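PDB 6VJ5: ESX-5 secretion-associated protein EspG5 from Mycobacterium marinum, which acts as a specific chaperone for cognate PE/PPE proteins, helps prevent aggregation of PE/PPE dimers and is required for secretion of LipY and PE31/PPE18. Local coordinates for residues Leu83-Leu88 with Thr284-Leu289; Ala152-Gly157 with Val223-Arg228. All coordinates share one frame; numbering follows the deposited sequence.

Overall arrangement
Both contacts pack helical or turn elements against two neighbouring strands of the large antiparallel sheet, 83-91 and 221-231, and their centres lie about 9 Å apart. In contact 1 the last turn of helix 275-286 and the beta turn that overlaps it meet strand 83-91; in contact 2 helix 147-159 meets strand 221-231. Along the chain contact 2 is nested inside contact 1. Probable hydrogen bonds tie the two strands, Val-86 N to Tyr-226 O at 2.6 Å and Leu-88 N to Ala-224 O at 2.8 Å. Val-223 and Val-225 start toward helix 147-159, whereas Ala-224, Tyr-226, Arg-228 and Leu-88 touch another protein's chain, consistent with helices covering one sheet face and a partner the other.

Contact 1. Residues Leu83-Leu88 with Thr284-Leu289; sequences LEVVAL and TVLDTL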
# COMPACT_ATOMS: atom_id res chain seq x y z
N LEU C 83 8.68 -25.17 -1.91
CA LEU C 83 8.85 -25.50 -0.51
C LEU C 83 9.58 -24.36 0.17
O LEU C 83 10.54 -23.80 -0.38
CB LEU C 83 9.64 -26.79 -0.34
CG LEU C 83 9.90 -27.27 1.08
CD1 LEU C 83 8.60 -27.66 1.77
CD2 LEU C 83 10.88 -28.44 1.06
N GLU C 84 9.12 -24.00 1.37
CA GLU C 84 9.78 -23.03 2.22
C GLU C 84 9.95 -23.63 3.60
O GLU C 84 8.98 -24.12 4.20
CB GLU C 84 9.00 -21.72 2.31
CG GLU C 84 9.55 -20.60 1.44
CD GLU C 84 8.57 -19.47 1.24
OE1 GLU C 84 7.36 -19.67 1.49
OE2 GLU C 84 9.00 -18.37 0.85
N VAL C 85 11.19 -23.64 4.09
CA VAL C 85 11.51 -24.04 5.45
C VAL C 85 11.98 -22.79 6.19
O VAL C 85 12.87 -22.08 5.70
CB VAL C 85 12.59 -25.13 5.48
CG1 VAL C 85 13.00 -25.44 6.91
CG2 VAL C 85 12.09 -26.39 4.80
N VAL C 86 11.38 -22.51 7.33
CA VAL C 86 11.65 -21.29 8.08
C VAL C 86 12.22 -21.66 9.44
O VAL C 86 11.81 -22.65 10.05
CB VAL C 86 10.37 -20.43 8.25
CG1 VAL C 86 10.60 -19.35 9.29
CG2 VAL C 86 9.97 -19.84 6.91
N ALA C 87 13.16 -20.84 9.92
CA ALA C 87 13.72 -20.96 11.26
C ALA C 87 13.85 -19.57 11.85
O ALA C 87 14.48 -18.70 11.24
CB ALA C 87 15.08 -21.66 11.22
N LEU C 88 13.25 -19.35 13.01
CA LEU C 88 13.37 -18.10 13.74
C LEU C 88 14.22 -18.36 14.98
O LEU C 88 13.87 -19.22 15.80
CB LEU C 88 12.00 -17.56 14.14
CG LEU C 88 10.94 -17.57 13.05
CD1 LEU C 88 9.58 -17.19 13.63
CD2 LEU C 88 11.33 -16.64 11.91
N THR C 284 9.95 -34.56 11.15
CA THR C 284 8.54 -34.61 11.51
C THR C 284 7.80 -33.36 11.06
O THR C 284 6.60 -33.43 10.74
CB THR C 284 8.39 -34.78 13.02
OG1 THR C 284 9.00 -36.02 13.43
CG2 THR C 284 6.93 -34.79 13.42
N VAL C 285 8.48 -32.22 11.04
CA VAL C 285 7.90 -31.01 10.47
C VAL C 285 7.63 -31.22 8.98
O VAL C 285 6.53 -30.96 8.49
CB VAL C 285 8.84 -29.81 10.71
CG1 VAL C 285 8.41 -28.62 9.87
CG2 VAL C 285 8.88 -29.46 12.19
N LEU C 286 8.64 -31.70 8.26
CA LEU C 286 8.52 -31.82 6.81
C LEU C 286 7.52 -32.90 6.41
O LEU C 286 6.88 -32.79 5.36
CB LEU C 286 9.89 -32.13 6.20
CG LEU C 286 10.95 -31.05 6.41
CD1 LEU C 286 12.31 -31.48 5.89
CD2 LEU C 286 10.51 -29.75 5.73
N ASP C 287 7.37 -33.94 7.23
CA ASP C 287 6.43 -35.00 6.90
C ASP C 287 4.99 -34.64 7.26
O ASP C 287 4.08 -35.41 6.92
CB ASP C 287 6.84 -36.30 7.59
CG ASP C 287 8.15 -36.85 7.05
OD1 ASP C 287 8.51 -36.50 5.91
OD2 ASP C 287 8.81 -37.64 7.76
N THR C 288 4.76 -33.51 7.91
CA THR C 288 3.42 -33.02 8.19
C THR C 288 2.97 -31.95 7.20
O THR C 288 1.91 -31.34 7.39
CB THR C 288 3.32 -32.47 9.62
OG1 THR C 288 4.32 -31.45 9.82
CG2 THR C 288 3.51 -33.58 10.64
N LEU C 289 3.76 -31.69 6.16
CA LEU C 289 3.34 -30.78 5.11
C LEU C 289 2.13 -31.36 4.38
O LEU C 289 1.98 -32.58 4.27
CB LEU C 289 4.48 -30.54 4.13
CG LEU C 289 5.57 -29.60 4.64
CD1 LEU C 289 6.83 -29.74 3.82
CD2 LEU C 289 5.06 -28.17 4.61
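Leu-83 and Val-85, two apart on strand 83-91, meet Leu-286 and Leu-289 where the last turn of the C-terminal helix 275-286 overlaps a beta turn over the large antiparallel sheet of the EspG fold. The joint is purely apolar across the two segments and is made by methyl groups. Leu-83 and Leu-289 cross at about a right angle, CD1 to CD1, at 3.4 Å, a tight approach for two methyls. Leu-83 carries its CG anti to the backbone N (chi1 -180°), beside its carbonyl carbon, and from there one branch extends to the turn. Val-85 and Leu-286 also cross at about a right angle; Val-85 CG2 and Leu-286 CD2 come within 3.8 Å.

All four residues are buried. Trp-294, from a later loop, touches both Leu-83 and Leu-286, while Ala-227 of the adjacent strand 221-231 packs on Leu-286 and Leu-289, so the pairs belong to one continuous apolar cluster.

Polar contacts act within the turn. A type I beta turn from Leu-286 to Leu-289 brings both leucines to the sheet, although its bond from Leu-289 N to Leu-286 O is weak. The preceding carbonyl is gripped twice by Thr-288: its N and OG1 both approach Val-285 O from the same face of the carbonyl plane, OG1 lying 2.6 Å from that oxygen and tilted 32° from the plane.

Contact 2. Residues Ala152-Gly157 with Val223-Arg228; sequences ALVIDG and VAVYAR
Val-154 meets Val-223 and Val-225 with no flat group between them; the aromatic ring of the strand segment, on Tyr-226, belongs to the next residue along. At that ring's edge, in its plane, lies Arg-228 NH2, 3.9 Å from Tyr-226 CE2, so the guanidinium nitrogen borders the ring without stacking over a face. The two groups share an acceptor: Glu-32 OE2 is hydrogen-bonded by Tyr-226 OH and forms a salt bridge with Arg-228 NH2, while a further bond, from Arg-228 NE to Tyr-230 OH, would help fix the rotation of the guanidinium group.

The valines do the packing between helix 147-159 and strand 221-231, an interior strand of the long antiparallel sheet of the EspG fold. Strand residues alternate in direction here: the side chains of Val-223 and Val-225 start toward the helix, whereas Ala-224 between them starts away from it. Val-225 also touches Ala-87 of the adjoining strand, and Val-223 touches Leu-89, which continues the apolar layer onto strand 83-91. On the helix, Ile-155 starts away from strand 221-231 and its side chain packs on Val-278 of helix 275-286, linking the two helices.

Val-154 supplies the whole side-chain contribution of the helix segment. Its CG1 stands anti to the backbone N (chi1 179°), and this branch touches both strand valines. The approach to Val-223 is oblique, with 3.6 Å between the CG1 atoms of Val-154 and Val-223. Val-225 is met tip to tip, Val-154 CG1 lying 3.9 Å from Val-225 CG2. The second branch adds a looser contact, with Val-154 CG2 4.2 Å from the same methyl, Val-225 CG2.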
# COMPACT_ATOMS: atom_id res chain seq x y z
N ALA C 152 21.19 -29.81 10.74
CA ALA C 152 22.53 -29.32 11.01
C ALA C 152 22.62 -27.81 10.84
O ALA C 152 23.29 -27.12 11.62
CB ALA C 152 23.55 -30.01 10.10
N LEU C 153 21.94 -27.27 9.83
CA LEU C 153 21.99 -25.83 9.60
C LEU C 153 21.32 -25.06 10.73
O LEU C 153 21.80 -24.00 11.14
CB LEU C 153 21.32 -25.49 8.26
CG LEU C 153 22.04 -26.00 7.01
CD1 LEU C 153 21.18 -25.73 5.78
CD2 LEU C 153 23.40 -25.35 6.86
N VAL C 154 20.20 -25.58 11.25
CA VAL C 154 19.54 -24.93 12.37
C VAL C 154 20.45 -24.95 13.60
O VAL C 154 20.67 -23.92 14.25
CB VAL C 154 18.19 -25.59 12.67
CG1 VAL C 154 17.53 -24.91 13.87
CG2 VAL C 154 17.29 -25.55 11.45
N ILE C 155 20.99 -26.12 13.93
CA ILE C 155 21.84 -26.26 15.10
C ILE C 155 23.02 -25.30 15.02
O ILE C 155 23.35 -24.60 15.98
CB ILE C 155 22.31 -27.72 15.26
CG1 ILE C 155 21.13 -28.64 15.54
CG2 ILE C 155 23.36 -27.81 16.37
CD1 ILE C 155 21.45 -30.12 15.37
N ASP C 156 23.69 -25.26 13.86
CA ASP C 156 24.82 -24.37 13.70
C ASP C 156 24.42 -22.92 13.95
O ASP C 156 25.16 -22.17 14.60
CB ASP C 156 25.42 -24.52 12.30
CG ASP C 156 26.62 -25.46 12.28
OD1 ASP C 156 26.84 -26.17 13.28
OD2 ASP C 156 27.35 -25.47 11.27
N GLY C 157 23.26 -22.51 13.46
CA GLY C 157 22.79 -21.16 13.73
C GLY C 157 22.50 -20.95 15.21
O GLY C 157 22.74 -19.87 15.75
N VAL C 223 14.75 -21.42 19.16
CA VAL C 223 14.56 -21.55 17.72
C VAL C 223 13.19 -22.15 17.46
O VAL C 223 12.77 -23.09 18.15
CB VAL C 223 15.66 -22.41 17.07
CG1 VAL C 223 15.46 -22.49 15.57
CG2 VAL C 223 17.02 -21.84 17.40
N ALA C 224 12.49 -21.60 16.48
CA ALA C 224 11.25 -22.17 15.97
C ALA C 224 11.47 -22.53 14.51
O ALA C 224 12.00 -21.72 13.75
CB ALA C 224 10.08 -21.19 16.12
N VAL C 225 11.08 -23.74 14.12
CA VAL C 225 11.33 -24.25 12.78
C VAL C 225 10.03 -24.82 12.24
O VAL C 225 9.39 -25.65 12.89
CB VAL C 225 12.44 -25.31 12.76
CG1 VAL C 225 12.74 -25.73 11.33
CG2 VAL C 225 13.69 -24.79 13.45
N TYR C 226 9.65 -24.39 11.03
CA TYR C 226 8.44 -24.88 10.38
C TYR C 226 8.60 -24.70 8.88
O TYR C 226 9.57 -24.11 8.40
CB TYR C 226 7.20 -24.15 10.90
CG TYR C 226 7.28 -22.65 10.75
CD1 TYR C 226 8.00 -21.88 11.66
CD2 TYR C 226 6.63 -22.00 9.71
CE1 TYR C 226 8.08 -20.51 11.52
CE2 TYR C 226 6.71 -20.62 9.57
CZ TYR C 226 7.43 -19.89 10.48
OH TYR C 226 7.51 -18.52 10.35
N ALA C 227 7.63 -25.23 8.13
CA ALA C 227 7.73 -25.27 6.68
C ALA C 227 6.39 -24.93 6.04
O ALA C 227 5.34 -25.00 6.67
CB ALA C 227 8.21 -26.64 6.19
N ARG C 228 6.46 -24.58 4.75
CA ARG C 228 5.30 -24.19 3.96
C ARG C 228 5.45 -24.79 2.57
O ARG C 228 6.53 -24.76 1.98
CB ARG C 228 5.19 -22.66 3.90
CG ARG C 228 3.76 -22.14 3.94
CD ARG C 228 3.70 -20.67 4.41
NE ARG C 228 4.95 -19.95 4.16
CZ ARG C 228 5.62 -19.27 5.09
NH1 ARG C 228 6.75 -18.66 4.77
NH2 ARG C 228 5.16 -19.18 6.33